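Local coordinates for protein Poly(A) ribonuclease POP2 (Saccharomyces cerevisiae, PDB 1UOC) that acts as a 3'-exoribonuclease preferring poly(A) and is probably a catalytic subunit of the CCR4-NOT mRNA deadenylase complex, most likely with magnesium, at residues P195-L200 with G280-I285; S26-I31 with W100-E105. All blocks are in the same frame, centred on the assembly; numbering follows the deposited sequence.

Contact 1: P195-L200 with G280-I285; sequences PNFYDL and GVIYGI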
ATOM      1  N   PRO A 195      -9.103   3.763 -10.541  1.00 31.35           N
ATOM      2  CA  PRO A 195     -10.565   3.900 -10.612  1.00 32.49           C
ATOM      3  C   PRO A 195     -11.347   3.063  -9.601  1.00 33.95           C
ATOM      4  O   PRO A 195     -12.564   3.206  -9.470  1.00 35.11           O
ATOM      5  CB  PRO A 195     -10.877   3.505 -12.061  1.00 31.41           C
ATOM      6  CG  PRO A 195      -9.767   2.517 -12.391  1.00 29.67           C
ATOM      7  CD  PRO A 195      -8.558   3.178 -11.780  1.00 26.87           C
ATOM      8  N   ASN A 196     -10.650   2.196  -8.881  1.00 34.35           N
ATOM      9  CA  ASN A 196     -11.320   1.335  -7.907  1.00 34.12           C
ATOM     10  C   ASN A 196     -10.385   1.114  -6.724  1.00 32.65           C
ATOM     11  O   ASN A 196      -9.461   0.310  -6.800  1.00 33.14           O
ATOM     12  CB  ASN A 196     -11.668  -0.000  -8.587  1.00 36.32           C
ATOM     13  CG  ASN A 196     -12.562  -0.884  -7.744  1.00 38.30           C
ATOM     14  OD1 ASN A 196     -12.895  -0.559  -6.604  1.00 41.89           O
ATOM     15  ND2 ASN A 196     -12.951  -2.021  -8.305  1.00 41.57           N
ATOM     16  N   PHE A 197     -10.602   1.831  -5.629  1.00 32.49           N
ATOM     17  CA  PHE A 197      -9.712   1.652  -4.497  1.00 33.42           C
ATOM     18  C   PHE A 197     -10.351   1.901  -3.141  1.00 33.50           C
ATOM     19  O   PHE A 197     -11.380   2.564  -3.026  1.00 33.92           O
ATOM     20  CB  PHE A 197      -8.457   2.525  -4.681  1.00 33.88           C
ATOM     21  CG  PHE A 197      -8.610   3.950  -4.214  1.00 35.38           C
ATOM     22  CD1 PHE A 197      -8.518   4.265  -2.863  1.00 36.09           C
ATOM     23  CD2 PHE A 197      -8.817   4.979  -5.126  1.00 37.61           C
ATOM     24  CE1 PHE A 197      -8.629   5.577  -2.422  1.00 38.78           C
ATOM     25  CE2 PHE A 197      -8.930   6.302  -4.699  1.00 38.76           C
ATOM     26  CZ  PHE A 197      -8.836   6.602  -3.341  1.00 38.78           C
ATOM     27  N   TYR A 198      -9.738   1.343  -2.109  1.00 32.92           N
ATOM     28  CA  TYR A 198     -10.235   1.513  -0.751  1.00 35.03           C
ATOM     29  C   TYR A 198      -9.140   1.849   0.246  1.00 34.31           C
ATOM     30  O   TYR A 198      -8.011   1.379   0.138  1.00 34.37           O
ATOM     31  CB  TYR A 198     -10.929   0.246  -0.255  1.00 34.62           C
ATOM     32  CG  TYR A 198     -12.213  -0.083  -0.967  1.00 36.49           C
ATOM     33  CD1 TYR A 198     -12.205  -0.713  -2.210  1.00 35.51           C
ATOM     34  CD2 TYR A 198     -13.446   0.257  -0.404  1.00 35.21           C
ATOM     35  CE1 TYR A 198     -13.403  -0.999  -2.880  1.00 38.55           C
ATOM     36  CE2 TYR A 198     -14.642  -0.022  -1.062  1.00 36.10           C
ATOM     37  CZ  TYR A 198     -14.616  -0.649  -2.298  1.00 38.26           C
ATOM     38  OH  TYR A 198     -15.800  -0.915  -2.946  1.00 39.61           O
ATOM     39  N   ASP A 199      -9.484   2.688   1.211  1.00 32.61           N
ATOM     40  CA  ASP A 199      -8.556   3.026   2.274  1.00 35.10           C
ATOM     41  C   ASP A 199      -9.089   2.179   3.431  1.00 36.46           C
ATOM     42  O   ASP A 199     -10.111   2.513   4.040  1.00 35.74           O
ATOM     43  CB  ASP A 199      -8.640   4.501   2.656  1.00 36.23           C
ATOM     44  CG  ASP A 199      -7.597   4.878   3.679  1.00 39.36           C
ATOM     45  OD1 ASP A 199      -7.301   4.034   4.553  1.00 40.51           O
ATOM     46  OD2 ASP A 199      -7.075   6.013   3.619  1.00 41.81           O
ATOM     47  N   LEU A 200      -8.418   1.066   3.707  1.00 35.56           N
ATOM     48  CA  LEU A 200      -8.843   0.165   4.764  1.00 35.37           C
ATOM     49  C   LEU A 200      -8.912   0.873   6.113  1.00 35.80           C
ATOM     50  O   LEU A 200      -9.770   0.569   6.935  1.00 34.94           O
ATOM     51  CB  LEU A 200      -7.889  -1.034   4.840  1.00 35.50           C
ATOM     52  CG  LEU A 200      -8.176  -2.083   5.913  1.00 32.13           C
ATOM     53  CD1 LEU A 200      -9.623  -2.506   5.844  1.00 29.04           C
ATOM     54  CD2 LEU A 200      -7.254  -3.262   5.706  1.00 33.26           C
ATOM     55  N   GLY A 280     -12.916   4.882  -3.476  1.00 35.15           N
ATOM     56  CA  GLY A 280     -12.305   6.126  -3.914  1.00 35.59           C
ATOM     57  C   GLY A 280     -12.207   7.264  -2.914  1.00 36.78           C
ATOM     58  O   GLY A 280     -11.718   8.341  -3.248  1.00 37.20           O
ATOM     59  N   VAL A 281     -12.645   7.032  -1.684  1.00 37.84           N
ATOM     60  CA  VAL A 281     -12.609   8.083  -0.674  1.00 38.53           C
ATOM     61  C   VAL A 281     -11.259   8.149   0.013  1.00 40.17           C
ATOM     62  O   VAL A 281     -10.812   7.180   0.625  1.00 41.22           O
ATOM     63  CB  VAL A 281     -13.717   7.877   0.390  1.00 37.02           C
ATOM     64  CG1 VAL A 281     -13.613   8.936   1.466  1.00 31.60           C
ATOM     65  CG2 VAL A 281     -15.089   7.945  -0.278  1.00 33.74           C
ATOM     66  N   ILE A 282     -10.619   9.305  -0.105  1.00 42.59           N
ATOM     67  CA  ILE A 282      -9.315   9.560   0.491  1.00 44.71           C
ATOM     68  C   ILE A 282      -9.474  10.411   1.746  1.00 47.27           C
ATOM     69  O   ILE A 282      -9.121  10.003   2.857  1.00 49.71           O
ATOM     70  CB  ILE A 282      -8.422  10.381  -0.453  1.00 44.86           C
ATOM     71  CG1 ILE A 282      -8.278   9.688  -1.801  1.00 46.53           C
ATOM     72  CG2 ILE A 282      -7.061  10.600   0.180  1.00 47.01           C
ATOM     73  CD1 ILE A 282      -7.529  10.527  -2.822  1.00 46.01           C
ATOM     74  N   TYR A 283     -10.017  11.605   1.535  1.00 49.37           N
ATOM     75  CA  TYR A 283     -10.199  12.607   2.578  1.00 50.59           C
ATOM     76  C   TYR A 283     -11.579  12.738   3.213  1.00 50.27           C
ATOM     77  O   TYR A 283     -11.921  13.801   3.731  1.00 53.62           O
ATOM     78  CB  TYR A 283      -9.772  13.971   2.025  1.00 52.80           C
ATOM     79  CG  TYR A 283      -8.277  14.101   1.805  1.00 53.40           C
ATOM     80  CD1 TYR A 283      -7.754  14.416   0.552  1.00 55.01           C
ATOM     81  CD2 TYR A 283      -7.389  13.920   2.860  1.00 55.00           C
ATOM     82  CE1 TYR A 283      -6.369  14.548   0.361  1.00 55.92           C
ATOM     83  CE2 TYR A 283      -6.015  14.048   2.687  1.00 56.11           C
ATOM     84  CZ  TYR A 283      -5.508  14.363   1.439  1.00 56.87           C
ATOM     85  OH  TYR A 283      -4.138  14.491   1.293  1.00 58.41           O
ATOM     86  N   GLY A 284     -12.370  11.676   3.193  1.00 48.07           N
ATOM     87  CA  GLY A 284     -13.690  11.756   3.789  1.00 46.90           C
ATOM     88  C   GLY A 284     -14.807  11.796   2.764  1.00 46.09           C
ATOM     89  O   GLY A 284     -14.667  12.360   1.683  1.00 42.87           O
ATOM     90  N   ILE A 285     -15.932  11.192   3.113  1.00 48.01           N
ATOM     91  CA  ILE A 285     -17.079  11.137   2.224  1.00 48.93           C
ATOM     92  C   ILE A 285     -17.658  12.546   2.043  1.00 48.30           C
ATOM     93  O   ILE A 285     -17.521  13.399   2.922  1.00 47.71           O
ATOM     94  CB  ILE A 285     -18.132  10.151   2.812  1.00 51.66           C
ATOM     95  CG1 ILE A 285     -18.832   9.389   1.687  1.00 54.65           C
ATOM     96  CG2 ILE A 285     -19.137  10.888   3.682  1.00 51.56           C
ATOM     97  CD1 ILE A 285     -19.369   8.036   2.130  1.00 56.22           C
TER
HETATM   98  O   HOH W   1     -11.559   4.749   0.815  1.00 28.44           O
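Phe197 and Gly280 meet twice, once through their backbones and once through the phenyl ring. The N-H of Gly280 donates to Phe197 O, with N and O 2.8 Å apart and the bond nearly straight at 171°. The ring of Phe197 then lies against the same glycine: Gly280 CA sits over one face, displaced toward the rim, and makes a CH-pi contact 3.7 Å from the ring centroid. The CB bond of Phe197 does not aim at the loop, but a chi1 of 85° sets CG between the backbone N and the carbonyl carbon, from where the ring reaches Gly280. Glycine suits its place because its positive phi of 66° favours a residue without CB.

Ile282 adds an apolar contact at the edge of that ring, where its CG1 lies 3.5 Å from Phe197 CZ. Val190 and His191 of helix 183-193 also touch the phenyl group, which is buried.

Two residues along the strand, the direct bond gives way to a water. It accepts from Asp199 N at 3.0 Å and donates to Val281 O at 2.6 Å, bridging the two backbones. The carboxylate of Asp199 faces other partners: OD2 takes the N-H of Ala163, while OD1 accepts from His162 N and Leu202 N. Aspartate suits this N-cap because its short carboxylate can accept from N-H groups that have no preceding turn to bond. The arrangement is a C-terminal loop laid along 197-199, an outermost strand of the mixed sheet in this RNase H-like, DEDD-type nuclease domain.

Contact 2: S26-I31 with W100-E105; sequences SEFAVI and WQFNFE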
ATOM      1  N   SER A  26      11.643  -9.647 -14.166  1.00 34.78           N
ATOM      2  CA  SER A  26      11.047 -10.969 -14.095  1.00 37.66           C
ATOM      3  C   SER A  26       9.901 -11.005 -13.084  1.00 38.42           C
ATOM      4  O   SER A  26       8.898 -11.688 -13.304  1.00 41.13           O
ATOM      5  CB  SER A  26      12.113 -12.012 -13.742  1.00 36.93           C
ATOM      6  OG  SER A  26      12.826 -11.639 -12.587  1.00 38.99           O
ATOM      7  N   GLU A  27      10.031 -10.264 -11.986  1.00 39.42           N
ATOM      8  CA  GLU A  27       8.960 -10.240 -10.982  1.00 38.68           C
ATOM      9  C   GLU A  27       7.746  -9.501 -11.526  1.00 37.55           C
ATOM     10  O   GLU A  27       6.604  -9.866 -11.232  1.00 37.77           O
ATOM     11  CB  GLU A  27       9.430  -9.586  -9.677  1.00 36.42           C
ATOM     12  CG  GLU A  27      10.537 -10.365  -8.989  1.00 36.26           C
ATOM     13  CD  GLU A  27      10.170 -11.815  -8.706  1.00 37.59           C
ATOM     14  OE1 GLU A  27      11.104 -12.628  -8.544  1.00 42.80           O
ATOM     15  OE2 GLU A  27       8.966 -12.152  -8.629  1.00 35.59           O
ATOM     16  N   PHE A  28       7.987  -8.463 -12.323  1.00 36.35           N
ATOM     17  CA  PHE A  28       6.876  -7.734 -12.897  1.00 34.86           C
ATOM     18  C   PHE A  28       6.204  -8.576 -13.974  1.00 34.55           C
ATOM     19  O   PHE A  28       5.030  -8.377 -14.287  1.00 34.76           O
ATOM     20  CB  PHE A  28       7.325  -6.397 -13.470  1.00 35.10           C
ATOM     21  CG  PHE A  28       6.866  -5.230 -12.654  1.00 36.37           C
ATOM     22  CD1 PHE A  28       7.713  -4.629 -11.735  1.00 34.31           C
ATOM     23  CD2 PHE A  28       5.539  -4.801 -12.726  1.00 35.72           C
ATOM     24  CE1 PHE A  28       7.244  -3.622 -10.891  1.00 34.46           C
ATOM     25  CE2 PHE A  28       5.065  -3.799 -11.888  1.00 35.06           C
ATOM     26  CZ  PHE A  28       5.923  -3.207 -10.965  1.00 33.28           C
ATOM     27  N   ALA A  29       6.942  -9.530 -14.532  1.00 34.32           N
ATOM     28  CA  ALA A  29       6.365 -10.411 -15.547  1.00 33.73           C
ATOM     29  C   ALA A  29       5.359 -11.319 -14.828  1.00 32.42           C
ATOM     30  O   ALA A  29       4.277 -11.590 -15.346  1.00 32.74           O
ATOM     31  CB  ALA A  29       7.454 -11.237 -16.218  1.00 30.51           C
ATOM     32  N   VAL A  30       5.719 -11.771 -13.626  1.00 31.60           N
ATOM     33  CA  VAL A  30       4.837 -12.620 -12.820  1.00 32.67           C
ATOM     34  C   VAL A  30       3.612 -11.832 -12.348  1.00 32.63           C
ATOM     35  O   VAL A  30       2.495 -12.336 -12.376  1.00 34.24           O
ATOM     36  CB  VAL A  30       5.567 -13.172 -11.570  1.00 33.76           C
ATOM     37  CG1 VAL A  30       4.576 -13.905 -10.661  1.00 31.93           C
ATOM     38  CG2 VAL A  30       6.698 -14.106 -11.994  1.00 32.50           C
ATOM     39  N   ILE A  31       3.824 -10.595 -11.906  1.00 34.19           N
ATOM     40  CA  ILE A  31       2.719  -9.751 -11.447  1.00 33.35           C
ATOM     41  C   ILE A  31       1.713  -9.597 -12.589  1.00 33.43           C
ATOM     42  O   ILE A  31       0.509  -9.735 -12.413  1.00 35.02           O
ATOM     43  CB  ILE A  31       3.239  -8.345 -11.037  1.00 32.23           C
ATOM     44  CG1 ILE A  31       4.055  -8.457  -9.748  1.00 31.68           C
ATOM     45  CG2 ILE A  31       2.061  -7.363 -10.865  1.00 30.51           C
ATOM     46  CD1 ILE A  31       4.807  -7.187  -9.376  1.00 32.98           C
ATOM     47  N   TRP A 100       5.450  -8.785  -2.770  1.00 25.73           N
ATOM     48  CA  TRP A 100       6.764  -8.327  -3.171  1.00 24.17           C
ATOM     49  C   TRP A 100       7.172  -7.130  -2.345  1.00 27.59           C
ATOM     50  O   TRP A 100       6.327  -6.341  -1.913  1.00 23.99           O
ATOM     51  CB  TRP A 100       6.731  -7.901  -4.644  1.00 24.85           C
ATOM     52  CG  TRP A 100       6.492  -9.035  -5.606  1.00 26.69           C
ATOM     53  CD1 TRP A 100       7.440  -9.798  -6.227  1.00 24.66           C
ATOM     54  CD2 TRP A 100       5.222  -9.580  -5.989  1.00 24.89           C
ATOM     55  NE1 TRP A 100       6.841 -10.784  -6.968  1.00 27.25           N
ATOM     56  CE2 TRP A 100       5.478 -10.678  -6.838  1.00 26.68           C
ATOM     57  CE3 TRP A 100       3.892  -9.251  -5.688  1.00 24.15           C
ATOM     58  CZ2 TRP A 100       4.452 -11.453  -7.396  1.00 25.28           C
ATOM     59  CZ3 TRP A 100       2.875 -10.017  -6.238  1.00 26.60           C
ATOM     60  CH2 TRP A 100       3.161 -11.109  -7.083  1.00 27.94           C
ATOM     61  N   GLN A 101       8.477  -7.006  -2.133  1.00 27.68           N
ATOM     62  CA  GLN A 101       9.031  -5.871  -1.426  1.00 29.26           C
ATOM     63  C   GLN A 101      10.083  -5.309  -2.347  1.00 29.88           C
ATOM     64  O   GLN A 101      11.161  -5.876  -2.482  1.00 29.68           O
ATOM     65  CB  GLN A 101       9.681  -6.255  -0.100  1.00 29.51           C
ATOM     66  CG  GLN A 101      10.162  -5.011   0.664  1.00 30.98           C
ATOM     67  CD  GLN A 101      10.674  -5.323   2.058  1.00 28.33           C
ATOM     68  OE1 GLN A 101      11.809  -5.741   2.232  1.00 36.38           O
ATOM     69  NE2 GLN A 101       9.833  -5.121   3.051  1.00 30.75           N
ATOM     70  N   PHE A 102       9.757  -4.201  -2.995  1.00 29.25           N
ATOM     71  CA  PHE A 102      10.691  -3.561  -3.897  1.00 31.15           C
ATOM     72  C   PHE A 102      11.641  -2.675  -3.091  1.00 33.22           C
ATOM     73  O   PHE A 102      11.211  -1.845  -2.293  1.00 33.14           O
ATOM     74  CB  PHE A 102       9.930  -2.728  -4.931  1.00 30.51           C
ATOM     75  CG  PHE A 102       8.975  -3.534  -5.783  1.00 29.89           C
ATOM     76  CD1 PHE A 102       7.676  -3.796  -5.345  1.00 28.20           C
ATOM     77  CD2 PHE A 102       9.377  -4.030  -7.015  1.00 28.12           C
ATOM     78  CE1 PHE A 102       6.793  -4.541  -6.125  1.00 27.05           C
ATOM     79  CE2 PHE A 102       8.501  -4.778  -7.808  1.00 31.81           C
ATOM     80  CZ  PHE A 102       7.204  -5.033  -7.357  1.00 28.12           C
ATOM     81  N   ASN A 103      12.938  -2.862  -3.300  1.00 34.84           N
ATOM     82  CA  ASN A 103      13.949  -2.086  -2.587  1.00 33.57           C
ATOM     83  C   ASN A 103      14.566  -1.092  -3.576  1.00 34.55           C
ATOM     84  O   ASN A 103      15.080  -1.478  -4.622  1.00 33.73           O
ATOM     85  CB  ASN A 103      14.996  -3.040  -2.014  1.00 33.26           C
ATOM     86  CG  ASN A 103      14.388  -4.083  -1.076  1.00 32.95           C
ATOM     87  OD1 ASN A 103      14.106  -5.217  -1.476  1.00 34.91           O
ATOM     88  ND2 ASN A 103      14.174  -3.698   0.173  1.00 31.63           N
ATOM     89  N   PHE A 104      14.496   0.196  -3.257  1.00 35.30           N
ATOM     90  CA  PHE A 104      15.000   1.214  -4.169  1.00 37.60           C
ATOM     91  C   PHE A 104      16.417   1.688  -3.904  1.00 39.85           C
ATOM     92  O   PHE A 104      16.940   1.554  -2.790  1.00 42.05           O
ATOM     93  CB  PHE A 104      14.054   2.414  -4.189  1.00 36.59           C
ATOM     94  CG  PHE A 104      12.677   2.081  -4.669  1.00 36.22           C
ATOM     95  CD1 PHE A 104      11.673   1.740  -3.772  1.00 38.19           C
ATOM     96  CD2 PHE A 104      12.386   2.078  -6.028  1.00 37.93           C
ATOM     97  CE1 PHE A 104      10.387   1.401  -4.222  1.00 37.18           C
ATOM     98  CE2 PHE A 104      11.109   1.739  -6.490  1.00 37.83           C
ATOM     99  CZ  PHE A 104      10.109   1.399  -5.584  1.00 35.25           C
ATOM    100  N   GLU A 105      17.031   2.252  -4.936  1.00 41.64           N
ATOM    101  CA  GLU A 105      18.393   2.746  -4.822  1.00 47.74           C
ATOM    102  C   GLU A 105      18.474   3.820  -3.754  1.00 50.09           C
ATOM    103  O   GLU A 105      17.551   4.613  -3.584  1.00 51.01           O
ATOM    104  CB  GLU A 105      18.889   3.298  -6.163  1.00 48.82           C
ATOM    105  CG  GLU A 105      18.307   4.635  -6.580  1.00 53.45           C
ATOM    106  CD  GLU A 105      18.598   4.951  -8.046  1.00 55.27           C
ATOM    107  OE1 GLU A 105      18.418   6.113  -8.468  1.00 57.89           O
ATOM    108  OE2 GLU A 105      18.999   4.024  -8.780  1.00 55.98           O
TER
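Helix 26-31 packs over strand 100-103 with axes 11.2 Å apart at closest approach and N-to-C directions at 146°, nearer antiparallel than parallel. Trp100 carries most of the contact from the strand. Its NE1 donates to Glu27 OE2 across 3.0 Å with an N-H...O angle of 153°; the oxygen lies close to the indole plane, whereas the nitrogen meets the carboxylate from above its plane. The glutamate chain bends at chi2, which places CD; separately, Glu27 CB lies near the indole NE1.

The six-membered ring of Trp100 is covered on one face by Ile31, whose CG1 stands 3.7 Å from its centroid almost on the ring normal, a CH-pi contact. Val30 CG1 approaches the indole at its edge, 4.1 Å from CZ2. Beyond the indole, Ile31 CD1 and Phe102 meet tip to tip, with CD1 in the plane of the phenyl ring and 3.8 Å from CZ. The same methyl lies over the centre of the Phe28 ring, so the one isoleucine touches three aromatic groups, a setting that suits its branched, apolar chain. Phe28 CE1 comes within 3.5 Å of Phe102 CE2, their ring planes inclined at 37°. Phe141 meets Phe102 edge-to-face.

An alanine in place of Trp100 would probably leave Glu27 OE2 without its indole donor and open a gap beneath Ile31 and beside Val30. The other carboxylate oxygen, OE1, makes a salt bridge with Arg17 NE. Glu27 is therefore held by two different donors, and the positive charge of Arg17 would be expected to favour its ionised form, letting a buried acid sit at the border of an otherwise apolar helix-sheet interface.

How the contacts relate
Both contacts are buried and both reach the same mixed sheet, but at separate places: their centres are 25 Å apart, on opposite sides of the chain's centre, and they do not touch. Contact 1 involves strand 197-199 at one outer margin of the sheet, whereas contact 2 uses strand 99-103, next to the other outermost strand, 17-19. Their chemistry follows the partner. A loop without regular structure meets its strand through a backbone bond, a water bridge and a phenyl ring that packs on a glycine and an isoleucine; a helix, its own backbone bonds already made, meets its strand through side chains, chiefly aromatic and aliphatic, plus one indole-carboxylate bond. Along the chain, contact 2 closes before contact 1 opens.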